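Local coordinates for protein succinate-semialdehyde dehydrogenase (Streptococcus pyogenes MGAS1882, PDB 4OGD) that probably oxidises succinic semialdehyde to succinate, binding NADP+ as its cofactor, as a member of the aldehyde dehydrogenase family, at residues A[238-243]-A[397-402]; A[376-381]-A[405-410]. All blocks are in the same frame, centred on the assembly; numbering follows the deposited sequence.

Interaction 1: A[238-243]-A[397-402]; sequences ILDDAD and QEHAKA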
ATOM      1  N   ILE A 238     -31.783  -3.846  -6.113  1.00  7.93           N
ATOM      2  CA  ILE A 238     -33.096  -4.001  -5.502  1.00  8.68           C
ATOM      3  C   ILE A 238     -33.532  -5.463  -5.582  1.00 11.25           C
ATOM      4  O   ILE A 238     -33.903  -5.948  -6.653  1.00 11.33           O
ATOM      5  CB  ILE A 238     -34.120  -3.090  -6.198  1.00  8.97           C
ATOM      6  CG1 ILE A 238     -33.636  -1.639  -6.165  1.00 12.53           C
ATOM      7  CG2 ILE A 238     -35.496  -3.209  -5.546  1.00 10.84           C
ATOM      8  CD1 ILE A 238     -34.520  -0.700  -6.930  1.00 17.75           C
ATOM      9  N   LEU A 239     -33.461  -6.168  -4.456  1.00  8.53           N
ATOM     10  CA  LEU A 239     -33.791  -7.594  -4.433  1.00 10.09           C
ATOM     11  C   LEU A 239     -35.293  -7.836  -4.456  1.00 12.01           C
ATOM     12  O   LEU A 239     -36.100  -6.903  -4.321  1.00 12.87           O
ATOM     13  CB  LEU A 239     -33.161  -8.287  -3.218  1.00 12.37           C
ATOM     14  CG  LEU A 239     -31.639  -8.176  -3.120  1.00 12.16           C
ATOM     15  CD1 LEU A 239     -31.096  -9.080  -2.030  1.00  9.64           C
ATOM     16  CD2 LEU A 239     -31.012  -8.520  -4.454  1.00 13.36           C
ATOM     17  N   ASP A 240     -35.664  -9.101  -4.631  1.00 12.44           N
ATOM     18  CA  ASP A 240     -37.069  -9.471  -4.784  1.00 11.60           C
ATOM     19  C   ASP A 240     -37.916  -9.254  -3.529  1.00 15.82           C
ATOM     20  O   ASP A 240     -39.148  -9.312  -3.584  1.00 18.02           O
ATOM     21  CB  ASP A 240     -37.198 -10.917  -5.301  1.00 11.93           C
ATOM     22  CG  ASP A 240     -36.563 -11.950  -4.372  1.00 18.80           C
ATOM     23  OD1 ASP A 240     -36.084 -11.597  -3.275  1.00 18.39           O
ATOM     24  OD2 ASP A 240     -36.546 -13.143  -4.742  1.00 20.17           O
ATOM     25  N   ASP A 241     -37.258  -9.000  -2.401  1.00 13.62           N
ATOM     26  CA  ASP A 241     -37.955  -8.760  -1.137  1.00 13.32           C
ATOM     27  C   ASP A 241     -37.691  -7.358  -0.581  1.00 15.50           C
ATOM     28  O   ASP A 241     -37.804  -7.127   0.625  1.00 15.63           O
ATOM     29  CB  ASP A 241     -37.588  -9.826  -0.097  1.00 14.82           C
ATOM     30  CG  ASP A 241     -36.093  -9.949   0.116  1.00 14.43           C
ATOM     31  OD1 ASP A 241     -35.345  -9.093  -0.407  1.00 15.04           O
ATOM     32  OD2 ASP A 241     -35.661 -10.901   0.810  1.00 14.53           O
ATOM     33  N   ALA A 242     -37.334  -6.429  -1.463  1.00 13.71           N
ATOM     34  CA  ALA A 242     -37.105  -5.040  -1.063  1.00 12.81           C
ATOM     35  C   ALA A 242     -38.357  -4.416  -0.458  1.00 15.98           C
ATOM     36  O   ALA A 242     -39.473  -4.713  -0.884  1.00 14.26           O
ATOM     37  CB  ALA A 242     -36.637  -4.214  -2.248  1.00 10.44           C
ATOM     38  N   ASP A 243     -38.158  -3.555   0.535  1.00 13.40           N
ATOM     39  CA  ASP A 243     -39.237  -2.733   1.080  1.00 17.70           C
ATOM     40  C   ASP A 243     -39.323  -1.467   0.233  1.00 17.33           C
ATOM     41  O   ASP A 243     -38.449  -0.601   0.311  1.00 16.69           O
ATOM     42  CB  ASP A 243     -38.944  -2.387   2.545  1.00 17.18           C
ATOM     43  CG  ASP A 243     -40.071  -1.600   3.210  1.00 22.42           C
ATOM     44  OD1 ASP A 243     -40.652  -0.700   2.570  1.00 22.38           O
ATOM     45  OD2 ASP A 243     -40.366  -1.877   4.392  1.00 24.04           O
ATOM     46  N   GLN A 397     -32.557  -9.498   6.437  1.00 15.16           N
ATOM     47  CA  GLN A 397     -31.185  -9.082   6.744  1.00 15.26           C
ATOM     48  C   GLN A 397     -30.130 -10.100   6.325  1.00 16.32           C
ATOM     49  O   GLN A 397     -29.091  -9.725   5.771  1.00 14.96           O
ATOM     50  CB  GLN A 397     -31.040  -8.715   8.221  1.00 13.75           C
ATOM     51  CG  GLN A 397     -29.674  -8.154   8.577  1.00 18.07           C
ATOM     52  CD  GLN A 397     -29.691  -7.422   9.899  1.00 19.22           C
ATOM     53  OE1 GLN A 397     -30.145  -6.283   9.983  1.00 22.89           O
ATOM     54  NE2 GLN A 397     -29.214  -8.084  10.946  1.00 19.95           N
ATOM     55  N   GLU A 398     -30.390 -11.383   6.565  1.00 13.64           N
ATOM     56  CA  GLU A 398     -29.443 -12.415   6.147  1.00 14.16           C
ATOM     57  C   GLU A 398     -29.321 -12.503   4.624  1.00 12.21           C
ATOM     58  O   GLU A 398     -28.226 -12.731   4.101  1.00 13.73           O
ATOM     59  CB  GLU A 398     -29.785 -13.773   6.769  1.00 14.19           C
ATOM     60  CG  GLU A 398     -29.460 -13.837   8.253  1.00 21.55           C
ATOM     61  CD  GLU A 398     -27.999 -13.538   8.537  1.00 21.53           C
ATOM     62  OE1 GLU A 398     -27.128 -14.228   7.966  1.00 27.90           O
ATOM     63  OE2 GLU A 398     -27.718 -12.609   9.323  1.00 22.78           O
ATOM     64  N   HIS A 399     -30.436 -12.289   3.926  1.00 11.31           N
ATOM     65  CA  HIS A 399     -30.459 -12.234   2.459  1.00 12.27           C
ATOM     66  C   HIS A 399     -29.584 -11.082   1.971  1.00 13.39           C
ATOM     67  O   HIS A 399     -28.736 -11.252   1.083  1.00 12.06           O
ATOM     68  CB  HIS A 399     -31.910 -12.054   1.979  1.00 12.11           C
ATOM     69  CG  HIS A 399     -32.099 -12.164   0.491  1.00 12.44           C
ATOM     70  ND1 HIS A 399     -33.305 -11.900  -0.123  1.00 13.22           N
ATOM     71  CD2 HIS A 399     -31.245 -12.519  -0.500  1.00 14.15           C
ATOM     72  CE1 HIS A 399     -33.186 -12.077  -1.426  1.00 16.19           C
ATOM     73  NE2 HIS A 399     -31.946 -12.455  -1.682  1.00 12.52           N
ATOM     74  N   ALA A 400     -29.787  -9.908   2.563  1.00 11.66           N
ATOM     75  CA  ALA A 400     -29.019  -8.718   2.202  1.00 11.33           C
ATOM     76  C   ALA A 400     -27.519  -8.908   2.427  1.00 10.89           C
ATOM     77  O   ALA A 400     -26.708  -8.552   1.566  1.00 11.53           O
ATOM     78  CB  ALA A 400     -29.519  -7.513   2.981  1.00 11.09           C
ATOM     79  N   LYS A 401     -27.152  -9.450   3.587  1.00 11.96           N
ATOM     80  CA  LYS A 401     -25.742  -9.665   3.921  1.00 10.55           C
ATOM     81  C   LYS A 401     -25.097 -10.685   2.992  1.00 10.99           C
ATOM     82  O   LYS A 401     -23.927 -10.551   2.630  1.00 11.50           O
ATOM     83  CB  LYS A 401     -25.599 -10.134   5.368  1.00 12.91           C
ATOM     84  CG  LYS A 401     -25.921  -9.069   6.392  1.00 12.11           C
ATOM     85  CD  LYS A 401     -26.189  -9.687   7.758  1.00 14.50           C
ATOM     86  CE  LYS A 401     -24.959 -10.372   8.321  1.00 14.08           C
ATOM     87  NZ  LYS A 401     -25.224 -11.098   9.598  1.00 17.87           N
ATOM     88  N   ALA A 402     -25.860 -11.704   2.610  1.00 12.22           N
ATOM     89  CA  ALA A 402     -25.333 -12.768   1.761  1.00 11.50           C
ATOM     90  C   ALA A 402     -25.046 -12.249   0.356  1.00 10.05           C
ATOM     91  O   ALA A 402     -24.007 -12.560  -0.232  1.00 12.79           O
ATOM     92  CB  ALA A 402     -26.300 -13.943   1.717  1.00 12.23           C
TER

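Interaction 2: A[376-381]-A[405-410]; sequences EAIEVA and AKIETG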
ATOM      1  N   GLU A 376     -28.085 -12.739 -12.001  1.00  9.40           N
ATOM      2  CA  GLU A 376     -27.671 -11.762 -13.001  1.00 11.08           C
ATOM      3  C   GLU A 376     -27.416 -10.388 -12.372  1.00  9.47           C
ATOM      4  O   GLU A 376     -26.519  -9.671 -12.804  1.00 10.04           O
ATOM      5  CB  GLU A 376     -28.696 -11.667 -14.128  1.00  8.34           C
ATOM      6  CG  GLU A 376     -28.260 -10.764 -15.270  1.00 10.17           C
ATOM      7  CD  GLU A 376     -29.104 -10.958 -16.502  1.00 13.42           C
ATOM      8  OE1 GLU A 376     -30.315 -10.654 -16.445  1.00 10.70           O
ATOM      9  OE2 GLU A 376     -28.560 -11.445 -17.522  1.00 16.31           O
ATOM     10  N   ALA A 377     -28.196 -10.027 -11.357  1.00  9.38           N
ATOM     11  CA  ALA A 377     -27.984  -8.761 -10.649  1.00  8.81           C
ATOM     12  C   ALA A 377     -26.555  -8.684 -10.131  1.00  9.73           C
ATOM     13  O   ALA A 377     -25.900  -7.650 -10.258  1.00  8.95           O
ATOM     14  CB  ALA A 377     -28.964  -8.620  -9.491  1.00  7.30           C
ATOM     15  N   ILE A 378     -26.091  -9.788  -9.551  1.00  9.01           N
ATOM     16  CA  ILE A 378     -24.731  -9.872  -9.015  1.00  8.11           C
ATOM     17  C   ILE A 378     -23.688  -9.826 -10.130  1.00  8.71           C
ATOM     18  O   ILE A 378     -22.709  -9.088 -10.045  1.00  8.61           O
ATOM     19  CB  ILE A 378     -24.558 -11.144  -8.163  1.00  8.32           C
ATOM     20  CG1 ILE A 378     -25.429 -11.044  -6.903  1.00  8.62           C
ATOM     21  CG2 ILE A 378     -23.081 -11.368  -7.796  1.00  8.09           C
ATOM     22  CD1 ILE A 378     -25.712 -12.371  -6.246  1.00  7.74           C
ATOM     23  N   GLU A 379     -23.917 -10.605 -11.184  1.00  9.44           N
ATOM     24  CA  GLU A 379     -23.056 -10.598 -12.370  1.00 10.77           C
ATOM     25  C   GLU A 379     -22.889  -9.191 -12.956  1.00  9.56           C
ATOM     26  O   GLU A 379     -21.764  -8.749 -13.230  1.00 11.07           O
ATOM     27  CB  GLU A 379     -23.636 -11.535 -13.434  1.00 13.30           C
ATOM     28  CG  GLU A 379     -22.780 -11.672 -14.694  1.00 16.45           C
ATOM     29  CD  GLU A 379     -21.585 -12.580 -14.487  1.00 19.09           C
ATOM     30  OE1 GLU A 379     -21.643 -13.440 -13.580  1.00 22.88           O
ATOM     31  OE2 GLU A 379     -20.589 -12.439 -15.230  1.00 21.24           O
ATOM     32  N   VAL A 380     -24.004  -8.487 -13.141  1.00  9.88           N
ATOM     33  CA  VAL A 380     -23.956  -7.123 -13.664  1.00  7.78           C
ATOM     34  C   VAL A 380     -23.262  -6.183 -12.672  1.00  9.48           C
ATOM     35  O   VAL A 380     -22.408  -5.390 -13.057  1.00  7.89           O
ATOM     36  CB  VAL A 380     -25.362  -6.600 -14.041  1.00  8.74           C
ATOM     37  CG1 VAL A 380     -25.303  -5.138 -14.434  1.00  9.46           C
ATOM     38  CG2 VAL A 380     -25.922  -7.419 -15.189  1.00  9.16           C
ATOM     39  N   ALA A 381     -23.598  -6.304 -11.394  1.00  9.81           N
ATOM     40  CA  ALA A 381     -22.940  -5.497 -10.369  1.00  8.74           C
ATOM     41  C   ALA A 381     -21.417  -5.627 -10.433  1.00  8.26           C
ATOM     42  O   ALA A 381     -20.693  -4.631 -10.294  1.00  8.74           O
ATOM     43  CB  ALA A 381     -23.461  -5.873  -8.978  1.00  8.59           C
ATOM     44  N   ALA A 405     -21.908  -9.816   0.329  1.00  8.78           N
ATOM     45  CA  ALA A 405     -20.613 -10.494   0.337  1.00 10.95           C
ATOM     46  C   ALA A 405     -20.213 -10.933  -1.064  1.00 10.11           C
ATOM     47  O   ALA A 405     -19.023 -11.042  -1.371  1.00 11.31           O
ATOM     48  CB  ALA A 405     -20.642 -11.696   1.277  1.00 10.32           C
ATOM     49  N   LYS A 406     -21.203 -11.174  -1.918  1.00  9.82           N
ATOM     50  CA  LYS A 406     -20.916 -11.613  -3.282  1.00  7.89           C
ATOM     51  C   LYS A 406     -20.523 -10.479  -4.229  1.00  8.13           C
ATOM     52  O   LYS A 406     -20.075 -10.735  -5.349  1.00 10.67           O
ATOM     53  CB  LYS A 406     -22.100 -12.393  -3.854  1.00  8.56           C
ATOM     54  CG  LYS A 406     -22.350 -13.696  -3.119  1.00 10.13           C
ATOM     55  CD  LYS A 406     -23.577 -14.411  -3.667  1.00 11.77           C
ATOM     56  CE  LYS A 406     -23.769 -15.752  -2.976  1.00 18.91           C
ATOM     57  NZ  LYS A 406     -25.042 -16.389  -3.413  1.00 23.99           N
ATOM     58  N   ILE A 407     -20.683  -9.236  -3.788  1.00  7.67           N
ATOM     59  CA  ILE A 407     -20.327  -8.095  -4.632  1.00  7.56           C
ATOM     60  C   ILE A 407     -18.843  -7.772  -4.505  1.00  9.56           C
ATOM     61  O   ILE A 407     -18.306  -7.683  -3.389  1.00  8.83           O
ATOM     62  CB  ILE A 407     -21.148  -6.829  -4.292  1.00  7.28           C
ATOM     63  CG1 ILE A 407     -22.646  -7.151  -4.240  1.00  9.42           C
ATOM     64  CG2 ILE A 407     -20.894  -5.739  -5.326  1.00  8.09           C
ATOM     65  CD1 ILE A 407     -23.170  -7.825  -5.512  1.00 10.22           C
ATOM     66  N   GLU A 408     -18.183  -7.609  -5.649  1.00  8.28           N
ATOM     67  CA  GLU A 408     -16.777  -7.230  -5.704  1.00  7.35           C
ATOM     68  C   GLU A 408     -16.671  -5.715  -5.546  1.00  9.19           C
ATOM     69  O   GLU A 408     -16.683  -4.962  -6.531  1.00 13.08           O
ATOM     70  CB  GLU A 408     -16.163  -7.684  -7.034  1.00  7.46           C
ATOM     71  CG  GLU A 408     -16.093  -9.196  -7.157  1.00  8.10           C
ATOM     72  CD  GLU A 408     -15.501  -9.660  -8.471  1.00  9.33           C
ATOM     73  OE1 GLU A 408     -15.545  -8.898  -9.460  1.00 10.01           O
ATOM     74  OE2 GLU A 408     -14.997 -10.803  -8.514  1.00 11.01           O
ATOM     75  N   THR A 409     -16.587  -5.276  -4.295  1.00  6.07           N
ATOM     76  CA  THR A 409     -16.582  -3.859  -3.970  1.00  5.33           C
ATOM     77  C   THR A 409     -16.089  -3.675  -2.542  1.00  7.00           C
ATOM     78  O   THR A 409     -16.106  -4.618  -1.748  1.00  7.09           O
ATOM     79  CB  THR A 409     -17.998  -3.256  -4.104  1.00  7.84           C
ATOM     80  OG1 THR A 409     -17.911  -1.832  -4.047  1.00  8.06           O
ATOM     81  CG2 THR A 409     -18.910  -3.746  -2.983  1.00  7.20           C
ATOM     82  N   GLY A 410     -15.670  -2.458  -2.203  1.00  6.49           N
ATOM     83  CA  GLY A 410     -15.109  -2.201  -0.887  1.00  7.49           C
ATOM     84  C   GLY A 410     -16.127  -1.929   0.209  1.00  6.94           C
ATOM     85  O   GLY A 410     -15.818  -2.059   1.400  1.00  6.83           O
TER
HETATM   86  O   HOH W   1     -19.395  -3.536  -7.916  1.00 10.93           O

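Interaction 1: A[238-243]-A[397-402]
His399 ND1 donates a hydrogen bond to Asp241 OD2 at 2.7 Å. The bond is nearly straight, with an angle of 166° at the hydrogen. It lies in the plane of the imidazole but meets the carboxylate on its syn side, tilted out of the carboxylate plane. The carboxylate and ring planes are 64° apart. With chi1 at -172°, the imidazole points away from the backbone N of His399 and reaches from the helix to the 238-243 loop. Asp240 OD1 comes to the same ring edge, 3.5 Å from His399 CE1. The other ring nitrogen, NE2, is hydrogen-bonded to Glu374 OE1, so both nitrogens are engaged and the rotation of the ring is fixed. Three acidic side chains border the ring and both nitrogens face carboxylates, which would probably favour the protonated imidazole. Leu239 covers one face. Its CD1 makes a CH-pi contact 3.7 Å from the centroid of the His399 ring, shifted toward the rim near NE2. Leu239 to Ala242 forms a type I beta turn, which sets the leucine and both aspartates around the histidine. Ser394 holds Asp241 OD1, and Ser395 bonds to the Asp241 backbone. This His-carboxylate hydrogen bond ties the loop between strand 235-238 and helix 244-256 to the first turn of helix 397-406, just beyond the end of the neighbouring parallel strand 391-393.

Interaction 2: A[376-381]-A[405-410]
Ile378 and Ala381, one turn apart on helix 374-382, both meet the end of Ile407. CD1 of Ile407 lies 4.0 Å from Ala381 CB and 4.2 Å from Ile378 CG1. Ile378 also reaches Lys406 with both of its branches. Its CD1 touches Lys406 CD at 3.9 Å, and its CG2 packs near Lys406 CB and the carbonyl O. The lysine chain is extended beyond CG and crosses the isoleucine at a slant, while NZ leads away. The contact is apolar, and no direct hydrogen bond crosses between the segments. A water lies 2.9 Å from Ala381 O and makes at most a weak bond to Glu408 O. The contact packs helix 374-382 against the end of helix 397-406 and the chain leading to strand 411-414. That strand is the outermost, within this chain, of the seven-stranded sheet of this aldehyde dehydrogenase fold. Ile237 of strand 235-238 touches Ala377, Ala381 and Ile407. Asn382 positions the turn after the helix: its side chain bonds to Lys406 O through ND2 and to Glu408 N through OD1. Glu408, the centre of an inverse gamma turn, forms salt bridges with Lys430 and with Lys37 of the second subunit.

Interactions 1 and 2 take opposite ends of helix 397-406, and their centres are about 13 Å apart. Interaction 1 fixes the start of the helix mainly by a polar contact. Interaction 2 packs its last turn and the following chain by apolar contact. Their segments alternate along the sequence, and 397-402 and 405-410 adjoin on this helix; otherwise the two contacts do not touch. Glu374, which holds the histidine of interaction 1, stands at the start of helix 374-382, the helix used by interaction 2. Strand 235-238 packs against the second contact through Ile237 and leads into the loop of the first. Both contacts adjoin the second subunit: Gln397 packs on its Ile454, and Thr409 on its His450.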